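PDB 2Q35: CurF from Lyngbya majuscula, which probably decarboxylates a carrier-bound polyketide intermediate during beta-branching, as the crotonase-fold ECH2 domain of a natural-product assembly line. Local coordinates for residues Y130-L142 against F215-T229. The protein carries 1 engineered substitution. Residues are numbered along the deposited sequence; the frame is centred on the assembly and turned at random.
Sequences YGFTPVGATSLIL and FPEAIKKELEIHQVT
The H226 imidazole has V135 CG1 over one face, a CH-pi contact 3.6 Å from the ring centroid, and two neighbours at its edge: the carbonyl of T133 and the ring of F132. H226 ND1 donates to T133 O at 2.9 Å, nearly straight (174°) and in the imidazole plane. An edge of the imidazole is turned toward the face of F132 in an offset edge-to-face pair, planes at 88°, with H226 CE1 3.4 Å from F132 CD1. H226 CG anti to the backbone N (chi1 173°) brings the ring against T133, V135 and F132. NE2 is taken by K72, so both ring nitrogens have partners and the ring's rotation is fixed. At the other end, A137 CB sits over one face of F215, 4.1 Å from its centroid, and I141 CG1 meets that ring's edge.

Between the rings, E222 reaches to the start of helix 138-146, where A137 is the N-cap residue. The two carboxylate oxygens are each met on the syn side: T138 N gives to E222 OE1 at 2.9 Å, bent and well out of the carboxylate plane, while S139 N gives to E222 OE2 at 2.9 Å, almost straight. Negative charge at a helix N-terminus is probably stabilised by the dipole. With an alanine in place of E222, the amides of T138 and S139 would probably lose their acceptor and a gap would open beside the first turn. H206 of the second subunit packs on E222 and hydrogen-bonds S139 OG through its NE2. One water joins T133 OG1, P134 O and E222 O.

The arrangement is a glutamate of one helix accepting the first backbone amides of another, here tying the loop that leads into helix 138-146 of the crotonase fold to the long helix 197-230 near the C-terminus, beside the subunit interface.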
loop_
_atom_site.group_PDB
_atom_site.type_symbol
_atom_site.label_atom_id
_atom_site.label_comp_id
_atom_site.label_asym_id
_atom_site.label_seq_id
_atom_site.Cartn_x
_atom_site.Cartn_y
_atom_site.Cartn_z
ATOM N N TYR A 130 20.748 -17.740 -3.354
ATOM C CA TYR A 130 21.822 -18.204 -4.236
ATOM C C TYR A 130 22.876 -17.138 -4.476
ATOM O O TYR A 130 23.964 -17.453 -4.930
ATOM C CB TYR A 130 21.279 -18.603 -5.601
ATOM C CG TYR A 130 20.233 -19.686 -5.577
ATOM C CD1 TYR A 130 20.527 -20.950 -5.070
ATOM C CD2 TYR A 130 18.956 -19.447 -6.074
ATOM C CE1 TYR A 130 19.574 -21.950 -5.060
ATOM C CE2 TYR A 130 17.982 -20.448 -6.077
ATOM C CZ TYR A 130 18.303 -21.694 -5.561
ATOM O OH TYR A 130 17.338 -22.689 -5.566
ATOM N N GLY A 131 22.524 -15.878 -4.223
ATOM C CA GLY A 131 23.501 -14.793 -4.244
ATOM C C GLY A 131 23.339 -13.828 -5.396
ATOM O O GLY A 131 24.204 -12.967 -5.582
ATOM N N PHE A 132 22.249 -13.962 -6.161
ATOM C CA PHE A 132 22.046 -13.092 -7.340
ATOM C C PHE A 132 20.679 -12.417 -7.292
ATOM O O PHE A 132 19.830 -12.746 -6.451
ATOM C CB PHE A 132 22.265 -13.845 -8.664
ATOM C CG PHE A 132 21.443 -15.092 -8.804
ATOM C CD1 PHE A 132 20.088 -15.019 -9.073
ATOM C CD2 PHE A 132 22.029 -16.346 -8.661
ATOM C CE1 PHE A 132 19.317 -16.175 -9.197
ATOM C CE2 PHE A 132 21.256 -17.508 -8.781
ATOM C CZ PHE A 132 19.920 -17.421 -9.051
ATOM N N THR A 133 20.493 -11.418 -8.147
ATOM C CA THR A 133 19.286 -10.574 -8.092
ATOM C C THR A 133 18.123 -11.202 -8.872
ATOM O O THR A 133 18.340 -12.106 -9.689
ATOM C CB THR A 133 19.585 -9.166 -8.635
ATOM O OG1 THR A 133 20.126 -9.295 -9.955
ATOM C CG2 THR A 133 20.635 -8.462 -7.759
ATOM N N PRO A 134 16.878 -10.778 -8.585
ATOM C CA PRO A 134 15.683 -11.420 -9.182
ATOM C C PRO A 134 15.516 -11.263 -10.695
ATOM O O PRO A 134 16.195 -10.448 -11.333
ATOM C CB PRO A 134 14.504 -10.723 -8.471
ATOM C CG PRO A 134 15.102 -10.168 -7.213
ATOM C CD PRO A 134 16.514 -9.766 -7.565
ATOM N N VAL A 135 14.632 -12.090 -11.245
ATOM C CA VAL A 135 14.098 -11.954 -12.596
ATOM C C VAL A 135 12.579 -12.054 -12.538
ATOM O O VAL A 135 11.998 -12.484 -11.529
ATOM C CB VAL A 135 14.653 -13.042 -13.573
ATOM C CG1 VAL A 135 16.122 -12.841 -13.771
ATOM C CG2 VAL A 135 14.393 -14.443 -13.019
ATOM N N GLY A 136 11.915 -11.630 -13.598
ATOM C CA GLY A 136 10.466 -11.819 -13.682
ATOM C C GLY A 136 9.629 -10.645 -13.217
ATOM O O GLY A 136 8.407 -10.786 -13.058
ATOM N N ALA A 137 10.258 -9.467 -13.094
ATOM C CA ALA A 137 9.604 -8.282 -12.524
ATOM C C ALA A 137 9.197 -8.582 -11.087
ATOM O O ALA A 137 8.082 -8.246 -10.641
ATOM C CB ALA A 137 8.378 -7.832 -13.363
ATOM N N THR A 138 10.110 -9.226 -10.369
ATOM C CA THR A 138 9.882 -9.584 -8.956
ATOM C C THR A 138 9.574 -8.365 -8.096
ATOM O O THR A 138 8.626 -8.384 -7.287
ATOM C CB THR A 138 11.099 -10.349 -8.374
ATOM O OG1 THR A 138 11.164 -11.639 -8.979
ATOM C CG2 THR A 138 10.969 -10.545 -6.865
ATOM N N SER A 139 10.392 -7.325 -8.214
ATOM C CA SER A 139 10.201 -6.166 -7.355
ATOM C C SER A 139 8.887 -5.448 -7.689
ATOM O O SER A 139 8.145 -5.047 -6.793
ATOM C CB SER A 139 11.413 -5.235 -7.401
ATOM O OG SER A 139 11.481 -4.458 -8.582
ATOM N N LEU A 140 8.582 -5.314 -8.981
ATOM C CA LEU A 140 7.332 -4.686 -9.376
ATOM C C LEU A 140 6.147 -5.420 -8.754
ATOM O O LEU A 140 5.305 -4.820 -8.077
ATOM C CB LEU A 140 7.185 -4.675 -10.907
ATOM C CG LEU A 140 5.879 -4.080 -11.464
ATOM C CD1 LEU A 140 5.824 -2.577 -11.252
ATOM C CD2 LEU A 140 5.713 -4.394 -12.947
ATOM N N ILE A 141 6.095 -6.720 -8.995
ATOM C CA ILE A 141 4.937 -7.520 -8.592
ATOM C C ILE A 141 4.870 -7.672 -7.066
ATOM O O ILE A 141 3.798 -7.489 -6.479
ATOM C CB ILE A 141 4.922 -8.869 -9.333
ATOM C CG1 ILE A 141 4.645 -8.660 -10.828
ATOM C CG2 ILE A 141 3.847 -9.798 -8.767
ATOM C CD1 ILE A 141 3.190 -8.149 -11.187
ATOM N N LEU A 142 5.995 -7.961 -6.411
ATOM C CA LEU A 142 5.920 -8.107 -4.945
ATOM C C LEU A 142 5.535 -6.827 -4.220
ATOM O O LEU A 142 4.755 -6.869 -3.264
ATOM C CB LEU A 142 7.233 -8.647 -4.386
ATOM C CG LEU A 142 7.134 -10.150 -4.130
ATOM C CD1 LEU A 142 7.235 -10.963 -5.430
ATOM C CD2 LEU A 142 8.190 -10.558 -3.101
ATOM N N PHE A 215 5.270 -3.472 -16.964
ATOM C CA PHE A 215 5.849 -4.816 -16.961
ATOM C C PHE A 215 7.079 -5.025 -17.889
ATOM O O PHE A 215 8.136 -5.525 -17.451
ATOM C CB PHE A 215 4.749 -5.856 -17.223
ATOM C CG PHE A 215 5.049 -7.172 -16.647
ATOM C CD1 PHE A 215 4.768 -7.433 -15.318
ATOM C CD2 PHE A 215 5.667 -8.147 -17.418
ATOM C CE1 PHE A 215 5.076 -8.669 -14.765
ATOM C CE2 PHE A 215 5.971 -9.364 -16.883
ATOM C CZ PHE A 215 5.680 -9.623 -15.542
ATOM N N PRO A 216 6.962 -4.643 -19.169
ATOM C CA PRO A 216 8.095 -4.901 -20.055
ATOM C C PRO A 216 9.412 -4.299 -19.571
ATOM O O PRO A 216 10.443 -4.980 -19.606
ATOM C CB PRO A 216 7.644 -4.284 -21.390
ATOM C CG PRO A 216 6.167 -4.325 -21.339
ATOM C CD PRO A 216 5.842 -4.021 -19.901
ATOM N N GLU A 217 9.387 -3.049 -19.118
ATOM C CA GLU A 217 10.614 -2.378 -18.677
ATOM C C GLU A 217 11.130 -3.033 -17.397
ATOM O O GLU A 217 12.340 -3.178 -17.217
ATOM C CB GLU A 217 10.375 -0.881 -18.487
ATOM C CG GLU A 217 11.632 -0.055 -18.237
ATOM C CD GLU A 217 12.697 -0.254 -19.300
ATOM O OE1 GLU A 217 12.415 -0.042 -20.503
ATOM O OE2 GLU A 217 13.827 -0.635 -18.927
ATOM N N ALA A 218 10.205 -3.461 -16.531
ATOM C CA ALA A 218 10.572 -4.146 -15.285
ATOM C C ALA A 218 11.320 -5.450 -15.554
ATOM O O ALA A 218 12.369 -5.706 -14.971
ATOM C CB ALA A 218 9.314 -4.393 -14.424
ATOM N N ILE A 219 10.767 -6.283 -16.435
ATOM C CA ILE A 219 11.430 -7.508 -16.886
ATOM C C ILE A 219 12.810 -7.228 -17.455
ATOM O O ILE A 219 13.783 -7.893 -17.109
ATOM C CB ILE A 219 10.582 -8.221 -17.988
ATOM C CG1 ILE A 219 9.291 -8.765 -17.384
ATOM C CG2 ILE A 219 11.374 -9.375 -18.683
ATOM C CD1 ILE A 219 9.456 -10.034 -16.556
ATOM N N LYS A 220 12.880 -6.266 -18.374
ATOM C CA LYS A 220 14.162 -5.909 -18.990
ATOM C C LYS A 220 15.215 -5.448 -17.985
ATOM O O LYS A 220 16.384 -5.885 -18.047
ATOM C CB LYS A 220 13.924 -4.834 -20.073
ATOM C CG LYS A 220 15.197 -4.301 -20.760
ATOM C CD LYS A 220 14.879 -3.142 -21.730
ATOM C CE LYS A 220 16.166 -2.445 -22.199
ATOM N NZ LYS A 220 15.964 -1.599 -23.430
ATOM N N LYS A 221 14.814 -4.568 -17.065
ATOM C CA LYS A 221 15.763 -4.030 -16.079
ATOM C C LYS A 221 16.265 -5.129 -15.129
ATOM O O LYS A 221 17.476 -5.216 -14.837
ATOM C CB LYS A 221 15.151 -2.873 -15.285
ATOM C CG LYS A 221 14.934 -1.591 -16.065
ATOM C CD LYS A 221 14.424 -0.484 -15.161
ATOM C CE LYS A 221 14.241 0.832 -15.916
ATOM N NZ LYS A 221 13.400 1.793 -15.130
ATOM N N GLU A 222 15.350 -5.977 -14.650
ATOM C CA GLU A 222 15.753 -7.080 -13.788
ATOM C C GLU A 222 16.663 -8.052 -14.545
ATOM O O GLU A 222 17.689 -8.491 -14.010
ATOM C CB GLU A 222 14.530 -7.794 -13.192
ATOM C CG GLU A 222 13.835 -6.958 -12.117
ATOM C CD GLU A 222 12.975 -7.813 -11.192
ATOM O OE1 GLU A 222 12.718 -8.982 -11.566
ATOM O OE2 GLU A 222 12.597 -7.294 -10.117
ATOM N N LEU A 223 16.329 -8.363 -15.798
ATOM C CA LEU A 223 17.195 -9.228 -16.578
ATOM C C LEU A 223 18.631 -8.698 -16.671
ATOM O O LEU A 223 19.586 -9.468 -16.475
ATOM C CB LEU A 223 16.617 -9.485 -17.978
ATOM C CG LEU A 223 17.269 -10.626 -18.759
ATOM C CD1 LEU A 223 17.329 -11.921 -17.954
ATOM C CD2 LEU A 223 16.548 -10.849 -20.107
ATOM N N GLU A 224 18.772 -7.409 -16.999
ATOM C CA GLU A 224 20.091 -6.766 -17.158
ATOM C C GLU A 224 20.962 -6.859 -15.903
ATOM O O GLU A 224 22.155 -7.171 -15.998
ATOM C CB GLU A 224 19.948 -5.311 -17.652
ATOM C CG GLU A 224 20.005 -5.207 -19.203
ATOM C CD GLU A 224 19.250 -4.009 -19.821
ATOM O OE1 GLU A 224 19.074 -2.962 -19.140
ATOM O OE2 GLU A 224 18.838 -4.130 -21.014
ATOM N N ILE A 225 20.351 -6.627 -14.735
ATOM C CA ILE A 225 21.092 -6.626 -13.462
ATOM C C ILE A 225 21.387 -8.081 -13.102
ATOM O O ILE A 225 22.477 -8.419 -12.611
ATOM C CB ILE A 225 20.255 -5.934 -12.341
ATOM C CG1 ILE A 225 19.989 -4.471 -12.707
ATOM C CG2 ILE A 225 20.950 -6.045 -10.962
ATOM C CD1 ILE A 225 18.786 -3.870 -11.980
ATOM N N HIS A 226 20.412 -8.947 -13.367
ATOM C CA HIS A 226 20.586 -10.366 -13.110
ATOM C C HIS A 226 21.760 -10.934 -13.869
ATOM O O HIS A 226 22.549 -11.696 -13.326
ATOM C CB HIS A 226 19.312 -11.140 -13.431
ATOM C CG HIS A 226 19.473 -12.622 -13.339
ATOM N ND1 HIS A 226 19.273 -13.320 -12.166
ATOM C CD2 HIS A 226 19.785 -13.544 -14.282
ATOM C CE1 HIS A 226 19.487 -14.607 -12.384
ATOM N NE2 HIS A 226 19.799 -14.769 -13.657
ATOM N N GLN A 227 21.897 -10.550 -15.133
ATOM C CA GLN A 227 23.011 -11.050 -15.919
ATOM C C GLN A 227 24.372 -10.689 -15.314
ATOM O O GLN A 227 25.320 -11.468 -15.420
ATOM C CB GLN A 227 22.881 -10.584 -17.365
ATOM C CG GLN A 227 21.742 -11.295 -18.106
ATOM C CD GLN A 227 22.008 -12.782 -18.310
ATOM O OE1 GLN A 227 21.349 -13.642 -17.704
ATOM N NE2 GLN A 227 22.991 -13.094 -19.152
ATOM N N VAL A 228 24.474 -9.520 -14.679
ATOM C CA VAL A 228 25.734 -9.123 -14.057
ATOM C C VAL A 228 25.951 -9.909 -12.763
ATOM O O VAL A 228 27.028 -10.465 -12.541
ATOM C CB VAL A 228 25.771 -7.611 -13.760
ATOM C CG1 VAL A 228 27.014 -7.233 -12.956
ATOM C CG2 VAL A 228 25.737 -6.850 -15.051
ATOM N N THR A 229 24.930 -9.935 -11.910
ATOM C CA THR A 229 25.118 -10.524 -10.573
ATOM C C THR A 229 25.165 -12.052 -10.567
ATOM O O THR A 229 25.779 -12.654 -9.662
ATOM C CB THR A 229 24.072 -10.015 -9.563
ATOM O OG1 THR A 229 22.768 -10.460 -9.951
ATOM C CG2 THR A 229 24.099 -8.501 -9.456
HETATM O O HOH W 1 17.808 -8.401 -11.258
HETATM O O HOH W 2 13.400 -10.427 -15.722
HETATM O O HOH W 3 10.448 -5.517 -11.114
#